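Side-chain contacts in alpha-L-rhamnosidase (Klebsiella oxytoca, PDB 4XHC), which probably hydrolyses terminal alpha-L-rhamnose residues from rhamnosides as a two-domain family 78 glycoside hydrolase, and binds free rhamnose in its pocket: residues W493-D498 / E506-A511; Y467-Y472 / I486-A491. All coordinates share one frame; numbering follows the deposited sequence.

Interaction 1 of 2, residues W493-D498 / E506-A511. With RAM (alpha-L-rhamnopyranose), chain C.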
loop_
_atom_site.group_PDB
_atom_site.type_symbol
_atom_site.label_atom_id
_atom_site.label_comp_id
_atom_site.label_asym_id
_atom_site.label_seq_id
_atom_site.Cartn_x
_atom_site.Cartn_y
_atom_site.Cartn_z
ATOM N N TRP A 493 16.969 30.714 16.543
ATOM C CA TRP A 493 15.734 29.954 16.784
ATOM C C TRP A 493 14.469 30.793 16.572
ATOM O O TRP A 493 13.448 30.269 16.140
ATOM C CB TRP A 493 15.725 29.359 18.185
ATOM C CG TRP A 493 16.588 28.134 18.350
ATOM C CD1 TRP A 493 16.200 26.846 18.199
ATOM C CD2 TRP A 493 17.962 28.093 18.734
ATOM N NE1 TRP A 493 17.245 26.001 18.446
ATOM C CE2 TRP A 493 18.338 26.742 18.788
ATOM C CE3 TRP A 493 18.914 29.073 19.046
ATOM C CZ2 TRP A 493 19.622 26.338 19.137
ATOM C CZ3 TRP A 493 20.196 28.673 19.385
ATOM C CH2 TRP A 493 20.539 27.316 19.422
ATOM N N GLY A 494 14.535 32.089 16.862
ATOM C CA GLY A 494 13.420 32.993 16.560
ATOM C C GLY A 494 13.087 33.084 15.076
ATOM O O GLY A 494 11.932 33.312 14.697
ATOM N N ALA A 495 14.107 32.909 14.235
ATOM C CA ALA A 495 13.920 32.876 12.780
ATOM C C ALA A 495 13.072 31.681 12.356
ATOM O O ALA A 495 12.186 31.824 11.517
ATOM C CB ALA A 495 15.257 32.849 12.063
ATOM N N MET A 496 13.341 30.516 12.942
ATOM C CA MET A 496 12.543 29.321 12.675
ATOM C C MET A 496 11.111 29.513 13.147
ATOM O O MET A 496 10.168 29.141 12.448
ATOM C CB MET A 496 13.167 28.081 13.324
ATOM C CG MET A 496 14.349 27.523 12.538
ATOM S SD MET A 496 15.016 25.977 13.193
ATOM C CE MET A 496 15.907 26.577 14.617
ATOM N N VAL A 497 10.943 30.133 14.311
ATOM C CA VAL A 497 9.605 30.433 14.803
ATOM C C VAL A 497 8.881 31.390 13.859
ATOM O O VAL A 497 7.743 31.112 13.468
ATOM C CB VAL A 497 9.622 31.023 16.223
ATOM C CG1 VAL A 497 8.237 31.538 16.614
ATOM C CG2 VAL A 497 10.110 29.973 17.213
ATOM N N ASP A 498 9.539 32.487 13.478
ATOM C CA ASP A 498 8.941 33.466 12.548
ATOM C C ASP A 498 8.560 32.854 11.188
ATOM O O ASP A 498 7.579 33.272 10.581
ATOM C CB ASP A 498 9.874 34.662 12.324
ATOM C CG ASP A 498 10.028 35.540 13.565
ATOM O OD1 ASP A 498 9.099 35.605 14.405
ATOM O OD2 ASP A 498 11.100 36.171 13.698
ATOM N N GLU A 506 16.079 19.733 12.201
ATOM C CA GLU A 506 17.375 19.068 12.204
ATOM C C GLU A 506 18.483 19.957 11.591
ATOM O O GLU A 506 19.569 20.095 12.166
ATOM C CB GLU A 506 17.274 17.772 11.417
ATOM C CG GLU A 506 18.556 16.949 11.355
ATOM C CD GLU A 506 18.487 15.835 10.329
ATOM O OE1 GLU A 506 17.625 15.937 9.426
ATOM O OE2 GLU A 506 19.262 14.849 10.421
ATOM N N ILE A 507 18.188 20.543 10.435
ATOM C CA ILE A 507 19.146 21.334 9.662
ATOM C C ILE A 507 18.670 22.783 9.550
ATOM O O ILE A 507 17.510 23.018 9.236
ATOM C CB ILE A 507 19.253 20.777 8.214
ATOM C CG1 ILE A 507 19.563 19.272 8.209
ATOM C CG2 ILE A 507 20.271 21.554 7.396
ATOM C CD1 ILE A 507 20.841 18.880 8.915
ATOM N N PHE A 508 19.552 23.753 9.791
ATOM C CA PHE A 508 19.218 25.170 9.545
ATOM C C PHE A 508 20.437 26.109 9.407
ATOM O O PHE A 508 21.121 26.435 10.388
ATOM C CB PHE A 508 18.242 25.702 10.616
ATOM C CG PHE A 508 17.750 27.108 10.354
ATOM C CD1 PHE A 508 17.311 27.494 9.087
ATOM C CD2 PHE A 508 17.714 28.045 11.378
ATOM C CE1 PHE A 508 16.870 28.784 8.849
ATOM C CE2 PHE A 508 17.273 29.338 11.141
ATOM C CZ PHE A 508 16.849 29.707 9.877
ATOM N N ASP A 509 20.705 26.514 8.171
ATOM C CA ASP A 509 21.683 27.557 7.856
ATOM C C ASP A 509 20.878 28.754 7.336
ATOM O O ASP A 509 20.344 28.693 6.231
ATOM C CB ASP A 509 22.662 27.049 6.784
ATOM C CG ASP A 509 23.618 28.127 6.282
ATOM O OD1 ASP A 509 23.675 29.235 6.867
ATOM O OD2 ASP A 509 24.323 27.848 5.286
ATOM N N PRO A 510 20.772 29.837 8.134
ATOM C CA PRO A 510 19.965 31.012 7.765
ATOM C C PRO A 510 20.250 31.561 6.382
ATOM O O PRO A 510 19.333 32.003 5.710
ATOM C CB PRO A 510 20.353 32.043 8.819
ATOM C CG PRO A 510 20.715 31.230 10.013
ATOM C CD PRO A 510 21.283 29.935 9.512
ATOM N N ALA A 511 21.512 31.518 5.966
ATOM C CA ALA A 511 21.914 32.007 4.644
ATOM C C ALA A 511 21.480 31.095 3.486
ATOM O O ALA A 511 21.400 31.566 2.356
ATOM C CB ALA A 511 23.419 32.229 4.598
HETATM C C1 RAM C . 22.166 12.036 11.252
HETATM C C2 RAM C . 21.135 12.663 12.170
HETATM C C3 RAM C . 21.476 12.394 13.623
HETATM C C4 RAM C . 22.971 12.569 13.827
HETATM C C5 RAM C . 23.698 11.469 13.071
HETATM C C6 RAM C . 25.052 11.891 12.559
HETATM O O1 RAM C . 21.505 11.471 10.189
HETATM O O2 RAM C . 21.186 14.061 11.936
HETATM O O3 RAM C . 20.763 13.283 14.485
HETATM O O4 RAM C . 23.298 12.474 15.201
HETATM O O5 RAM C . 22.913 11.038 11.939
#

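Interaction 2 of 2, residues Y467-Y472 / I486-A491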
loop_
_atom_site.group_PDB
_atom_site.type_symbol
_atom_site.label_atom_id
_atom_site.label_comp_id
_atom_site.label_asym_id
_atom_site.label_seq_id
_atom_site.Cartn_x
_atom_site.Cartn_y
_atom_site.Cartn_z
ATOM N N TYR A 467 22.355 21.893 16.350
ATOM C CA TYR A 467 23.247 21.082 17.195
ATOM C C TYR A 467 24.558 21.823 17.496
ATOM O O TYR A 467 24.954 21.949 18.651
ATOM C CB TYR A 467 23.544 19.743 16.503
ATOM C CG TYR A 467 24.525 18.846 17.216
ATOM C CD1 TYR A 467 24.160 18.166 18.360
ATOM C CD2 TYR A 467 25.805 18.654 16.724
ATOM C CE1 TYR A 467 25.042 17.330 19.024
ATOM C CE2 TYR A 467 26.700 17.822 17.374
ATOM C CZ TYR A 467 26.314 17.159 18.533
ATOM O OH TYR A 467 27.189 16.316 19.198
ATOM N N LEU A 468 25.225 22.306 16.453
ATOM C CA LEU A 468 26.476 23.028 16.639
ATOM C C LEU A 468 26.227 24.394 17.251
ATOM O O LEU A 468 27.039 24.892 18.019
ATOM C CB LEU A 468 27.244 23.171 15.329
ATOM C CG LEU A 468 28.624 23.817 15.446
ATOM C CD1 LEU A 468 29.447 23.132 16.520
ATOM C CD2 LEU A 468 29.350 23.749 14.115
ATOM N N ARG A 469 25.100 24.999 16.922
ATOM C CA ARG A 469 24.766 26.303 17.482
ATOM C C ARG A 469 24.567 26.227 18.980
ATOM O O ARG A 469 24.896 27.166 19.691
ATOM C CB ARG A 469 23.502 26.843 16.838
ATOM C CG ARG A 469 23.689 27.193 15.376
ATOM C CD ARG A 469 23.712 28.688 15.180
ATOM N NE ARG A 469 23.840 29.038 13.772
ATOM C CZ ARG A 469 23.806 30.286 13.319
ATOM N NH1 ARG A 469 23.644 31.285 14.172
ATOM N NH2 ARG A 469 23.917 30.539 12.022
ATOM N N HIS A 470 24.017 25.118 19.457
ATOM C CA HIS A 470 23.885 24.903 20.893
ATOM C C HIS A 470 25.205 25.146 21.600
ATOM O O HIS A 470 25.248 25.766 22.662
ATOM C CB HIS A 470 23.428 23.479 21.187
ATOM C CG HIS A 470 23.698 23.044 22.591
ATOM N ND1 HIS A 470 22.831 23.311 23.627
ATOM C CD2 HIS A 470 24.741 22.375 23.132
ATOM C CE1 HIS A 470 23.326 22.819 24.747
ATOM N NE2 HIS A 470 24.484 22.246 24.472
ATOM N N HIS A 471 26.278 24.644 21.008
ATOM C CA HIS A 471 27.595 24.741 21.617
ATOM C C HIS A 471 28.146 26.154 21.560
ATOM O O HIS A 471 28.827 26.587 22.477
ATOM C CB HIS A 471 28.541 23.729 20.973
ATOM C CG HIS A 471 28.092 22.316 21.162
ATOM N ND1 HIS A 471 27.218 21.699 20.293
ATOM C CD2 HIS A 471 28.346 21.418 22.144
ATOM C CE1 HIS A 471 26.974 20.473 20.718
ATOM N NE2 HIS A 471 27.639 20.282 21.841
ATOM N N TYR A 472 27.831 26.867 20.488
ATOM C CA TYR A 472 28.153 28.284 20.372
ATOM C C TYR A 472 27.522 29.066 21.524
ATOM O O TYR A 472 28.170 29.914 22.146
ATOM C CB TYR A 472 27.666 28.800 19.019
ATOM C CG TYR A 472 27.848 30.276 18.785
ATOM C CD1 TYR A 472 29.057 30.905 19.052
ATOM C CD2 TYR A 472 26.813 31.037 18.253
ATOM C CE1 TYR A 472 29.220 32.259 18.824
ATOM C CE2 TYR A 472 26.970 32.392 18.017
ATOM C CZ TYR A 472 28.174 32.993 18.309
ATOM O OH TYR A 472 28.315 34.334 18.076
ATOM N N ILE A 486 21.642 35.615 24.680
ATOM C CA ILE A 486 20.211 35.851 24.540
ATOM C C ILE A 486 19.898 36.319 23.125
ATOM O O ILE A 486 19.030 35.754 22.471
ATOM C CB ILE A 486 19.684 36.879 25.570
ATOM C CG1 ILE A 486 19.719 36.281 26.983
ATOM C CG2 ILE A 486 18.261 37.318 25.227
ATOM C CD1 ILE A 486 19.652 37.312 28.095
ATOM N N ALA A 487 20.614 37.333 22.650
ATOM C CA ALA A 487 20.410 37.855 21.293
ATOM C C ALA A 487 20.571 36.776 20.213
ATOM O O ALA A 487 19.878 36.805 19.189
ATOM C CB ALA A 487 21.357 39.014 21.025
ATOM N N GLN A 488 21.474 35.828 20.459
ATOM C CA GLN A 488 21.754 34.744 19.512
ATOM C C GLN A 488 20.707 33.650 19.481
ATOM O O GLN A 488 20.472 33.053 18.430
ATOM C CB GLN A 488 23.119 34.110 19.805
ATOM C CG GLN A 488 24.266 34.799 19.091
ATOM C CD GLN A 488 24.097 34.764 17.592
ATOM O OE1 GLN A 488 24.387 35.749 16.917
ATOM N NE2 GLN A 488 23.611 33.633 17.065
ATOM N N ILE A 489 20.109 33.360 20.630
ATOM C CA ILE A 489 18.987 32.434 20.676
ATOM C C ILE A 489 17.814 33.027 19.887
ATOM O O ILE A 489 17.203 32.354 19.068
ATOM C CB ILE A 489 18.574 32.125 22.130
ATOM C CG1 ILE A 489 19.632 31.239 22.782
ATOM C CG2 ILE A 489 17.207 31.443 22.177
ATOM C CD1 ILE A 489 19.562 31.202 24.289
ATOM N N LYS A 490 17.539 34.304 20.123
ATOM C CA LYS A 490 16.460 35.005 19.442
ATOM C C LYS A 490 16.652 35.125 17.928
ATOM O O LYS A 490 15.700 34.964 17.166
ATOM C CB LYS A 490 16.309 36.406 20.019
ATOM C CG LYS A 490 15.785 36.442 21.439
ATOM C CD LYS A 490 15.620 37.881 21.887
ATOM C CE LYS A 490 14.877 37.972 23.197
ATOM N NZ LYS A 490 14.992 39.352 23.730
ATOM N N ALA A 491 17.872 35.430 17.495
ATOM C CA ALA A 491 18.148 35.624 16.071
ATOM C C ALA A 491 18.016 34.320 15.289
ATOM O O ALA A 491 17.427 34.298 14.211
ATOM C CB ALA A 491 19.537 36.203 15.880
#

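Interaction 1 of 2, residues W493-D498 / E506-A511
Met-496 lies across one face of the Phe-508 ring, and this overlap is the tight part of the contact. Its CG sits 3.6 Å from Phe-508 CD2, above the plane but shifted toward the rim, and makes a CH-pi contact 25° off the ring normal. The sulfur follows in a Met-aromatic contact, with SD 4.5 Å from the Phe-508 centroid in an oblique approach. The methionine chain and the phenylalanine side chain point opposite ways where they overlap; a bend at chi3 (-75°) turns CE back so that it too stays within 4.0 Å of Phe-508 CD2. Ala-495 CB meets the ring at its edge, 4.1 Å from CZ of Phe-508, while the backbone N of Pro-510 lies off the opposite face. Trp-505 adds an edge-to-face ring contact, and Tyr-492 OH bonds to the Phe-508 carbonyl. In the six-hairpin glycosidase domain, an (alpha/alpha)6 barrel, the contact joins the last turns of helix 482-498 to the loop that leads on toward helix 534-540. No hydrogen bond crosses between the two segments, so packing alone connects them. Beyond the ring, the loop becomes looser and meets solvent. Pro-510 and Ala-511 are exposed, and an Asx turn shapes the chain there: Ala-511 N donates to Asp-509 OD1 at 3.3 Å, coming from well above the carboxylate plane. At the other end of the loop segment, buried Glu-506 takes no part in the packing. Its CG is anti to the backbone N (chi1 -179°) and the chain beyond is extended, which carries OE2 to 2.6 Å from O2 of the bound rhamnose, the donor in that bond. Tyr-518 shares OE2, whereas Arg-241 and the backbone N of Ser-525 hold OE1.

Interaction 2 of 2, residues Y467-Y472 / I486-A491
The Tyr-472 ring and the Arg-469 guanidinium both turn an edge toward the amide of Gln-488, whose NE2 lies close to the plane of each. NE2 of Gln-488 is 3.7 Å from CE2 of Tyr-472, with the ring and amide planes inclined at 63°. The same nitrogen is 3.7 Å from NH1 of Arg-469, where the two planes are nearer to alignment, 27° apart. The glutamine chain runs roughly perpendicular to both the tyrosine and the arginine side chains. CG of Gln-488 touches the tyrosine, 3.8 Å from Tyr-472 CE2, and a bend at chi2 folds the amide in beside the ring edge and the guanidinium. The ring reaches this place because its CG stands anti to the backbone N (chi1 176°). Trp-430 meets Tyr-472 edge-to-face. Earlier on the same helix, the imidazole of His-471 has CD2 of His-470 over the centre of one face, and its own CE1 lies above the rim of the Tyr-467 ring. His-471 ND1 donates to the Tyr-467 carbonyl O at 2.8 Å, one turn back, in a bent bond that restrains the rotation of the imidazole. Tyr-467 in turn stacks on Trp-530, a residue of the rhamnose pocket. Helices 466-478 and 482-498 are consecutive in the six-hairpin domain, joined by a short connection, and Gln-488 also rests on Ile-473 and Leu-476 of the first. Elsewhere on the second helix, the salt bridge from Lys-490 to Asp-213 and the packing of Ile-489 on Leu-216 connect it to the region of helix 214-230. NH1 of Arg-469 and NE2 of Gln-488 are both donors as modelled, so they cannot hydrogen-bond to each other; no hydrogen bond crosses between the segments, and this pairing probably adds little attraction beyond packing.

How the interactions relate
Interactions 1 and 2 use successive parts of helix 482-498 and have centres about 10 Å apart. Arg-469 and Trp-493 join them directly: Arg-469 NH2 packs 3.7 Å from Pro-510 CD, and Trp-493 CH2 lies 4.0 Å from Arg-469 CB. The loop of interaction 1 and the first helix of interaction 2 are thus in contact with each other as well as with the shared helix. Their relation to the sugar differs. Segment 506-511 enters the rhamnose pocket itself through Glu-506, whereas the Arg-469 side chain remains about 14 Å from the ligand. Trp-530, another pocket residue, touches both: its NE1 bonds to the Glu-506 carbonyl and its ring stacks on Tyr-467.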